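Local coordinates for Sca-family protein (Rickettsia rickettsii, PDB 4LQ8) that probably takes part in cell adhesion as a rickettsial surface cell antigen, represented here by its N-terminal head domain, at residues 63-68 with 236-241; 200-205 with 218-223; 180-185 with 193-198. All blocks are in the same frame, centred on the assembly; numbering follows the deposited sequence. Where two conformers were deposited one is given.

Interaction 1: 63-68 with 236-241; sequences DPITKA and SMHLSM
Two kinds of polar bond meet on the carboxylate of Asp-63. His-238 on the strand reaches it tip to tip: NE2 donates to the syn lone pair of Asp-63 OD2 at 2.7 Å, with an N-H...O angle of 149°. The oxygen lies in the plane of the imidazole, while the carboxylate plane is turned 63° from the ring. The other oxygen serves the backbone. Asp-63 stands just before helix 64-90 as its N-cap, with CG in the crowded position between backbone N and carbonyl carbon (chi1 79°), so that OD1 turns back over the first turn. Ile-65 N meets the anti lone pair of Asp-63 OD1 at 3.0 Å, and Thr-66 N approaches Asp-63 OD1 from above the carboxylate plane at 3.3 Å. One side chain thus both caps a helix and ties its start to the large mixed sheet, in a histidine-carboxylate pair that probably favours a proton on NE2. Apolar contact covers one face of the ring: Ile-65 CB sits 3.5 Å from the His-238 ring centroid, almost on the normal, a CH-pi contact, and Ile-65 CG2 comes within 3.6 Å of His-238 ND1. At the ring edge, Thr-66 OG1 lies 3.3 Å from His-238 CE1, its own hydrogen bond going to Glu-264. His-238 ND1 is hydrogen-bonded to ND1 of His-262 on the neighbouring strand 258-265.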
loop_
_atom_site.group_PDB
_atom_site.type_symbol
_atom_site.label_atom_id
_atom_site.label_comp_id
_atom_site.label_asym_id
_atom_site.label_seq_id
_atom_site.Cartn_x
_atom_site.Cartn_y
_atom_site.Cartn_z
ATOM N N ASP A 63 16.151 4.910 4.519
ATOM C CA ASP A 63 16.491 4.109 5.685
ATOM C C ASP A 63 16.243 2.590 5.398
ATOM O O ASP A 63 15.720 2.266 4.322
ATOM C CB ASP A 63 15.793 4.662 6.952
ATOM C CG ASP A 63 14.331 4.365 7.208
ATOM O OD1 ASP A 63 13.855 3.292 6.795
ATOM O OD2 ASP A 63 13.712 5.114 7.973
ATOM N N PRO A 64 16.652 1.658 6.295
ATOM C CA PRO A 64 16.476 0.219 5.990
ATOM C C PRO A 64 15.045 -0.280 5.818
ATOM O O PRO A 64 14.849 -1.240 5.088
ATOM C CB PRO A 64 17.172 -0.492 7.167
ATOM C CG PRO A 64 18.037 0.540 7.784
ATOM C CD PRO A 64 17.322 1.837 7.598
ATOM N N ILE A 65 14.050 0.359 6.464
ATOM C CA ILE A 65 12.654 -0.066 6.332
ATOM C C ILE A 65 12.141 0.279 4.945
ATOM O O ILE A 65 11.593 -0.585 4.266
ATOM C CB ILE A 65 11.733 0.514 7.448
ATOM C CG1 ILE A 65 12.369 0.414 8.887
ATOM C CG2 ILE A 65 10.313 -0.069 7.392
ATOM C CD1 ILE A 65 12.967 -0.819 9.313
ATOM N N THR A 66 12.291 1.545 4.534
ATOM C CA THR A 66 11.859 2.046 3.226
ATOM C C THR A 66 12.521 1.211 2.132
ATOM O O THR A 66 11.824 0.754 1.224
ATOM C CB THR A 66 12.221 3.516 3.081
ATOM O OG1 THR A 66 11.818 4.221 4.255
ATOM C CG2 THR A 66 11.613 4.154 1.829
ATOM N N LYS A 67 13.846 0.961 2.262
ATOM C CA LYS A 67 14.592 0.155 1.304
ATOM C C LYS A 67 14.025 -1.284 1.233
ATOM O O LYS A 67 13.768 -1.760 0.133
ATOM C CB LYS A 67 16.095 0.152 1.628
ATOM C CG LYS A 67 16.933 -0.510 0.516
ATOM C CD LYS A 67 18.413 -0.335 0.742
ATOM C CE LYS A 67 19.250 -0.948 -0.360
ATOM N NZ LYS A 67 20.680 -0.591 -0.216
ATOM N N ALA A 68 13.779 -1.934 2.392
ATOM C CA ALA A 68 13.218 -3.294 2.446
ATOM C C ALA A 68 11.849 -3.367 1.769
ATOM O O ALA A 68 11.589 -4.315 1.028
ATOM C CB ALA A 68 13.114 -3.775 3.877
ATOM N N SER A 236 11.753 9.711 12.395
ATOM C CA SER A 236 11.248 8.833 11.345
ATOM C C SER A 236 10.146 7.976 11.934
ATOM O O SER A 236 10.108 7.749 13.149
ATOM C CB SER A 236 12.361 7.934 10.817
ATOM O OG SER A 236 13.442 8.712 10.337
ATOM N N MET A 237 9.263 7.480 11.073
ATOM C CA MET A 237 8.122 6.682 11.484
ATOM C C MET A 237 7.703 5.762 10.348
ATOM O O MET A 237 7.591 6.205 9.211
ATOM C CB MET A 237 6.994 7.655 11.891
ATOM C CG MET A 237 5.651 7.032 12.166
ATOM S SD MET A 237 4.419 8.298 12.607
ATOM C CE MET A 237 4.133 9.063 11.053
ATOM N N HIS A 238 7.478 4.483 10.652
ATOM C CA HIS A 238 6.992 3.525 9.653
ATOM C C HIS A 238 5.748 2.869 10.207
ATOM O O HIS A 238 5.725 2.462 11.363
ATOM C CB HIS A 238 8.054 2.484 9.273
ATOM C CG HIS A 238 9.303 3.107 8.739
ATOM N ND1 HIS A 238 9.452 3.381 7.391
ATOM C CD2 HIS A 238 10.414 3.507 9.396
ATOM C CE1 HIS A 238 10.644 3.933 7.277
ATOM N NE2 HIS A 238 11.256 4.030 8.460
ATOM N N LEU A 239 4.699 2.826 9.393
ATOM C CA LEU A 239 3.405 2.306 9.791
ATOM C C LEU A 239 2.993 1.167 8.929
ATOM O O LEU A 239 3.158 1.226 7.712
ATOM C CB LEU A 239 2.341 3.409 9.684
ATOM C CG LEU A 239 2.621 4.734 10.434
ATOM C CD1 LEU A 239 1.542 5.751 10.095
ATOM C CD2 LEU A 239 2.714 4.499 11.961
ATOM N N SER A 240 2.452 0.101 9.548
ATOM C CA SER A 240 1.944 -1.088 8.849
ATOM C C SER A 240 0.556 -1.362 9.377
ATOM O O SER A 240 0.420 -1.837 10.492
ATOM C CB SER A 240 2.851 -2.298 9.081
ATOM O OG SER A 240 4.102 -2.156 8.430
ATOM N N MET A 241 -0.473 -1.024 8.593
ATOM C CA MET A 241 -1.874 -1.185 8.968
ATOM C C MET A 241 -2.484 -2.360 8.232
ATOM O O MET A 241 -2.528 -2.380 7.001
ATOM C CB MET A 241 -2.655 0.141 8.746
ATOM C CG MET A 241 -2.039 1.348 9.495
ATOM S SD MET A 241 -2.002 1.172 11.313
ATOM C CE MET A 241 -1.288 2.732 11.776
#

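Interaction 2: 200-205 with 218-223; sequences TVKTKP and ISSYRE
Residues 200-205 and 218-223 form the fraying end of an antiparallel strand pair in the six-stranded sheet, where strands 192-201 and 215-224 are neighbours. Backbone bonds hold the last regular part. Val-201 and Tyr-221 are a hydrogen-bonded pair: Val-201 N gives to Tyr-221 O at 2.8 Å, nearly along the C=O axis, and Tyr-221 N returns the bond to Val-201 O at 3.1 Å. Thr-200 and Arg-222, on the strand side of this pair, are a non-hydrogen-bonded pair. Beyond Val-201 the 202-205 stretch leaves the ladder, and Pro-205 CA makes a CA-H...O contact with Ile-218 O.

Apolar packing is concentrated on the Tyr-221 ring. Tyr-221 has CG in the crowded position between backbone N and carbonyl carbon (chi1 67°), and the ring runs beside Val-201, both side chains pointing the same way. Val-201 CB lies 3.8 Å from the ring centroid, displaced toward the rim in a CH-pi contact, and over the same face its two methyls reach the phenol end, Val-201 CG1 and CG2 each 3.6 Å from Tyr-221 OH. Thr-303 and Ile-292 from the other sheet also touch this tyrosine.

On the face shared by Thr-200 and Arg-222, polar reach goes elsewhere: the extended Arg-222 chain carries its guanidinium to Asp-32 and Glu-198. Thr-200 OG1 merely passes near Arg-222 CB.

Water stitches the loosened ends. Water 1 accepts from Lys-204 N at 2.9 Å and donates weakly to Val-201 O and Ser-219 O. Water 2, in the plane of the Tyr-221 ring at its edge, lies 2.9 Å from Lys-204 O and 2.7 Å from Ile-218 O.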
loop_
_atom_site.group_PDB
_atom_site.type_symbol
_atom_site.label_atom_id
_atom_site.label_comp_id
_atom_site.label_asym_id
_atom_site.label_seq_id
_atom_site.Cartn_x
_atom_site.Cartn_y
_atom_site.Cartn_z
ATOM N N THR A 200 -13.777 4.010 12.553
ATOM C CA THR A 200 -14.415 2.765 12.125
ATOM C C THR A 200 -15.826 3.152 11.609
ATOM O O THR A 200 -16.545 3.873 12.284
ATOM C CB THR A 200 -14.454 1.747 13.271
ATOM O OG1 THR A 200 -13.128 1.343 13.553
ATOM C CG2 THR A 200 -15.275 0.506 12.939
ATOM N N VAL A 201 -16.192 2.698 10.401
ATOM C CA VAL A 201 -17.507 2.963 9.836
ATOM C C VAL A 201 -18.284 1.648 9.939
ATOM O O VAL A 201 -17.895 0.654 9.329
ATOM C CB VAL A 201 -17.420 3.502 8.378
ATOM C CG1 VAL A 201 -18.812 3.822 7.825
ATOM C CG2 VAL A 201 -16.521 4.738 8.300
ATOM N N LYS A 202 -19.354 1.640 10.738
ATOM C CA LYS A 202 -20.192 0.468 11.026
ATOM C C LYS A 202 -21.622 0.702 10.567
ATOM O O LYS A 202 -22.447 -0.196 10.704
ATOM C CB LYS A 202 -20.249 0.235 12.560
ATOM C CG LYS A 202 -18.992 -0.329 13.194
ATOM C CD LYS A 202 -19.239 -0.715 14.656
ATOM C CE LYS A 202 -18.917 0.384 15.654
ATOM N NZ LYS A 202 -17.455 0.484 15.934
ATOM N N THR A 203 -21.947 1.919 10.120
ATOM C CA THR A 203 -23.329 2.277 9.764
ATOM C C THR A 203 -23.529 2.646 8.293
ATOM O O THR A 203 -24.558 3.221 7.937
ATOM C CB THR A 203 -23.858 3.387 10.690
ATOM O OG1 THR A 203 -23.065 4.556 10.491
ATOM C CG2 THR A 203 -23.865 2.978 12.164
ATOM N N LYS A 204 -22.562 2.311 7.438
ATOM C CA LYS A 204 -22.687 2.584 6.014
ATOM C C LYS A 204 -22.419 1.288 5.211
ATOM O O LYS A 204 -21.387 1.170 4.534
ATOM C CB LYS A 204 -21.777 3.763 5.597
ATOM C CG LYS A 204 -22.150 4.334 4.250
ATOM C CD LYS A 204 -21.337 5.558 3.858
ATOM C CE LYS A 204 -21.554 5.794 2.379
ATOM N NZ LYS A 204 -21.042 7.115 1.950
ATOM N N PRO A 205 -23.310 0.269 5.291
ATOM C CA PRO A 205 -23.038 -0.973 4.524
ATOM C C PRO A 205 -23.090 -0.703 3.013
ATOM O O PRO A 205 -23.804 0.200 2.529
ATOM C CB PRO A 205 -24.178 -1.912 4.947
ATOM C CG PRO A 205 -25.293 -0.992 5.388
ATOM C CD PRO A 205 -24.603 0.192 6.008
ATOM N N ILE A 218 -19.798 -5.385 2.636
ATOM C CA ILE A 218 -18.831 -4.843 3.584
ATOM C C ILE A 218 -19.699 -4.248 4.683
ATOM O O ILE A 218 -20.379 -3.250 4.455
ATOM C CB ILE A 218 -17.878 -3.778 2.943
ATOM C CG1 ILE A 218 -17.068 -4.352 1.739
ATOM C CG2 ILE A 218 -16.954 -3.116 4.010
ATOM C CD1 ILE A 218 -16.124 -5.556 2.020
ATOM N N SER A 219 -19.716 -4.871 5.848
ATOM C CA SER A 219 -20.542 -4.383 6.952
ATOM C C SER A 219 -19.758 -3.470 7.903
ATOM O O SER A 219 -20.357 -2.769 8.700
ATOM C CB SER A 219 -21.197 -5.551 7.687
ATOM O OG SER A 219 -20.224 -6.486 8.113
ATOM N N SER A 220 -18.420 -3.438 7.783
ATOM C CA SER A 220 -17.601 -2.547 8.608
ATOM C C SER A 220 -16.241 -2.379 7.966
ATOM O O SER A 220 -15.711 -3.325 7.385
ATOM C CB SER A 220 -17.444 -3.108 10.025
ATOM O OG SER A 220 -16.768 -2.204 10.877
ATOM N N TYR A 221 -15.669 -1.172 8.081
ATOM C CA TYR A 221 -14.334 -0.870 7.574
ATOM C C TYR A 221 -13.774 0.279 8.402
ATOM O O TYR A 221 -14.513 0.892 9.175
ATOM C CB TYR A 221 -14.334 -0.532 6.049
ATOM C CG TYR A 221 -15.040 0.760 5.690
ATOM C CD1 TYR A 221 -14.355 1.973 5.678
ATOM C CD2 TYR A 221 -16.391 0.771 5.360
ATOM C CE1 TYR A 221 -14.992 3.166 5.337
ATOM C CE2 TYR A 221 -17.041 1.960 5.011
ATOM C CZ TYR A 221 -16.331 3.150 4.984
ATOM O OH TYR A 221 -16.973 4.331 4.723
ATOM N N ARG A 222 -12.471 0.559 8.258
ATOM C CA ARG A 222 -11.876 1.672 8.986
ATOM C C ARG A 222 -11.073 2.537 8.031
ATOM O O ARG A 222 -10.677 2.099 6.936
ATOM C CB ARG A 222 -10.993 1.184 10.152
ATOM C CG ARG A 222 -9.733 0.456 9.627
ATOM C CD ARG A 222 -8.755 0.110 10.709
ATOM N NE ARG A 222 -7.669 -0.716 10.170
ATOM C CZ ARG A 222 -6.570 -0.999 10.846
ATOM N NH1 ARG A 222 -6.382 -0.493 12.061
ATOM N NH2 ARG A 222 -5.642 -1.779 10.314
ATOM N N GLU A 223 -10.814 3.753 8.453
ATOM C CA GLU A 223 -9.948 4.645 7.696
ATOM C C GLU A 223 -9.041 5.370 8.668
ATOM O O GLU A 223 -9.495 5.834 9.716
ATOM C CB GLU A 223 -10.743 5.617 6.799
ATOM C CG GLU A 223 -11.730 6.488 7.550
ATOM C CD GLU A 223 -12.668 7.260 6.648
ATOM O OE1 GLU A 223 -12.601 8.510 6.645
ATOM O OE2 GLU A 223 -13.438 6.612 5.908
HETATM O O HOH W 1 -20.382 0.391 7.499
HETATM O O HOH W 2 -19.500 -0.836 5.304
#

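Interaction 3: 180-185 with 193-198; sequences LRATVV and LCTLNE
The Arg-181 guanidinium meets Glu-198 at its edge, not over a face: the carboxylate carbon lies in the guanidinium plane, and the guanidinium and carboxylate planes are inclined by 28°. Arg-181 NH1 stands 3.1 Å from Glu-198 OE2, a salt bridge whose hydrogen bonds are weak. The side chains run alongside each other; Arg-181 is bent at chi3 (112°), while Glu-198 extends, CG anti to the backbone N, its OE2 having a stronger partner in Arg-222.

On the sheet face that carries Arg-181 and Glu-198, Thr-183 CG2 rests 3.9 Å from Leu-196 CB, and Val-185 CG2 is 3.9 Å from Leu-196 CD1. On the face of Val-184 and Thr-195, Val-184 CG2 approaches Thr-195 OG1, which bonds to Glu-192. The backbones make a regular antiparallel ladder, with Leu-196 N to Thr-183 O at 2.8 Å. It ends in a classic beta bulge: Leu-193 and Cys-194 both face Val-185, so Leu-193 N gives to Val-185 O, and Val-185 N to Cys-194 O, each at 2.8 Å.

This is a beta hairpin of the six-stranded antiparallel sheet, flanked by strand 172-173 beside 180-186 and by strand 215-224 beside 192-201. Its Val-185, Cys-194 and Leu-196 face packs on Met-237 and Leu-239 of strand 236-245, and Val-185 also touches Val-36 of strand 33-37.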
loop_
_atom_site.group_PDB
_atom_site.type_symbol
_atom_site.label_atom_id
_atom_site.label_comp_id
_atom_site.label_asym_id
_atom_site.label_seq_id
_atom_site.Cartn_x
_atom_site.Cartn_y
_atom_site.Cartn_z
ATOM N N LEU A 180 -14.237 5.867 17.197
ATOM C CA LEU A 180 -12.848 6.342 17.119
ATOM C C LEU A 180 -11.894 5.668 18.053
ATOM O O LEU A 180 -12.263 5.284 19.176
ATOM C CB LEU A 180 -12.746 7.871 17.336
ATOM C CG LEU A 180 -13.627 8.796 16.457
ATOM C CD1 LEU A 180 -13.523 10.264 16.931
ATOM C CD2 LEU A 180 -13.236 8.717 14.965
ATOM N N ARG A 181 -10.637 5.543 17.575
ATOM C CA ARG A 181 -9.472 5.121 18.336
ATOM C C ARG A 181 -8.362 6.047 17.892
ATOM O O ARG A 181 -8.404 6.587 16.787
ATOM C CB ARG A 181 -9.052 3.667 18.098
ATOM C CG ARG A 181 -9.924 2.598 18.731
ATOM C CD ARG A 181 -9.759 1.386 17.845
ATOM N NE ARG A 181 -9.062 0.307 18.494
ATOM C CZ ARG A 181 -8.355 -0.636 17.886
ATOM N NH1 ARG A 181 -8.167 -0.597 16.568
ATOM N NH2 ARG A 181 -7.784 -1.591 18.590
ATOM N N ALA A 182 -7.375 6.239 18.754
ATOM C CA ALA A 182 -6.254 7.109 18.470
ATOM C C ALA A 182 -5.001 6.537 19.068
ATOM O O ALA A 182 -5.073 5.774 20.035
ATOM C CB ALA A 182 -6.513 8.504 19.028
ATOM N N THR A 183 -3.852 6.876 18.481
ATOM C CA THR A 183 -2.545 6.479 19.005
ATOM C C THR A 183 -1.565 7.636 18.875
ATOM O O THR A 183 -1.427 8.217 17.798
ATOM C CB THR A 183 -2.035 5.134 18.428
ATOM O OG1 THR A 183 -0.923 4.689 19.204
ATOM C CG2 THR A 183 -1.657 5.201 16.945
ATOM N N VAL A 184 -0.926 7.995 19.990
ATOM C CA VAL A 184 0.069 9.070 20.028
ATOM C C VAL A 184 1.420 8.417 19.688
ATOM O O VAL A 184 1.911 7.549 20.419
ATOM C CB VAL A 184 0.082 9.840 21.382
ATOM C CG1 VAL A 184 1.065 11.007 21.331
ATOM C CG2 VAL A 184 -1.324 10.343 21.749
ATOM N N VAL A 185 1.970 8.778 18.537
ATOM C CA VAL A 185 3.245 8.234 18.071
ATOM C C VAL A 185 4.359 9.115 18.653
ATOM O O VAL A 185 4.447 10.288 18.323
ATOM C CB VAL A 185 3.277 8.107 16.531
ATOM C CG1 VAL A 185 4.660 7.685 16.052
ATOM C CG2 VAL A 185 2.209 7.125 16.033
ATOM N N LEU A 193 5.446 12.750 17.548
ATOM C CA LEU A 193 5.710 12.921 16.120
ATOM C C LEU A 193 4.383 13.297 15.455
ATOM O O LEU A 193 4.351 14.196 14.608
ATOM C CB LEU A 193 6.247 11.612 15.502
ATOM C CG LEU A 193 7.739 11.544 15.201
ATOM C CD1 LEU A 193 8.523 11.438 16.448
ATOM C CD2 LEU A 193 8.066 10.336 14.385
ATOM N N CYS A 194 3.286 12.618 15.879
ATOM C CA CYS A 194 1.906 12.799 15.411
ATOM C C CYS A 194 0.988 11.924 16.262
ATOM O O CYS A 194 1.463 11.059 17.000
ATOM C CB CYS A 194 1.792 12.412 13.938
ATOM S SG CYS A 194 1.846 10.626 13.663
ATOM N N THR A 195 -0.326 12.116 16.117
ATOM C CA THR A 195 -1.339 11.265 16.710
ATOM C C THR A 195 -2.141 10.735 15.529
ATOM O O THR A 195 -2.480 11.505 14.631
ATOM C CB THR A 195 -2.178 11.972 17.790
ATOM O OG1 THR A 195 -1.296 12.510 18.772
ATOM C CG2 THR A 195 -3.164 11.017 18.482
ATOM N N LEU A 196 -2.361 9.411 15.475
ATOM C CA LEU A 196 -3.100 8.820 14.360
ATOM C C LEU A 196 -4.542 8.602 14.780
ATOM O O LEU A 196 -4.789 8.104 15.876
ATOM C CB LEU A 196 -2.468 7.488 13.903
ATOM C CG LEU A 196 -1.010 7.561 13.391
ATOM C CD1 LEU A 196 -0.424 6.177 13.293
ATOM C CD2 LEU A 196 -0.940 8.268 12.038
ATOM N N ASN A 197 -5.487 9.040 13.938
ATOM C CA ASN A 197 -6.914 8.869 14.182
ATOM C C ASN A 197 -7.450 7.724 13.326
ATOM O O ASN A 197 -7.286 7.745 12.120
ATOM C CB ASN A 197 -7.688 10.158 13.860
ATOM C CG ASN A 197 -9.147 10.077 14.225
ATOM O OD1 ASN A 197 -9.514 10.007 15.410
ATOM N ND2 ASN A 197 -10.002 9.981 13.208
ATOM N N GLU A 198 -8.088 6.744 13.952
ATOM C CA GLU A 198 -8.707 5.614 13.263
ATOM C C GLU A 198 -10.234 5.760 13.415
ATOM O O GLU A 198 -10.746 5.717 14.536
ATOM C CB GLU A 198 -8.227 4.290 13.876
ATOM C CG GLU A 198 -8.776 3.049 13.196
ATOM C CD GLU A 198 -8.826 1.845 14.113
ATOM O OE1 GLU A 198 -9.615 1.881 15.084
ATOM O OE2 GLU A 198 -8.077 0.874 13.877
#

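Interaction 1 is the most buried, joining the capped start of a helix to the mixed sheet through a histidine-carboxylate bond; interactions 2 and 3 are partly buried strand pairings farther from the chain centre. Those two share strand 192-201: interaction 3 is a long ladder with a bulge, interaction 2 a short one that frays into water-bridged loop. The salt bridge between Arg-222 and Glu-198 joins them directly. Interactions 1 and 3 meet back to back: the strand of interaction 1 turns one side to the helix and packs by its far side on the hairpin of interaction 3, an apolar seam between the two sheets.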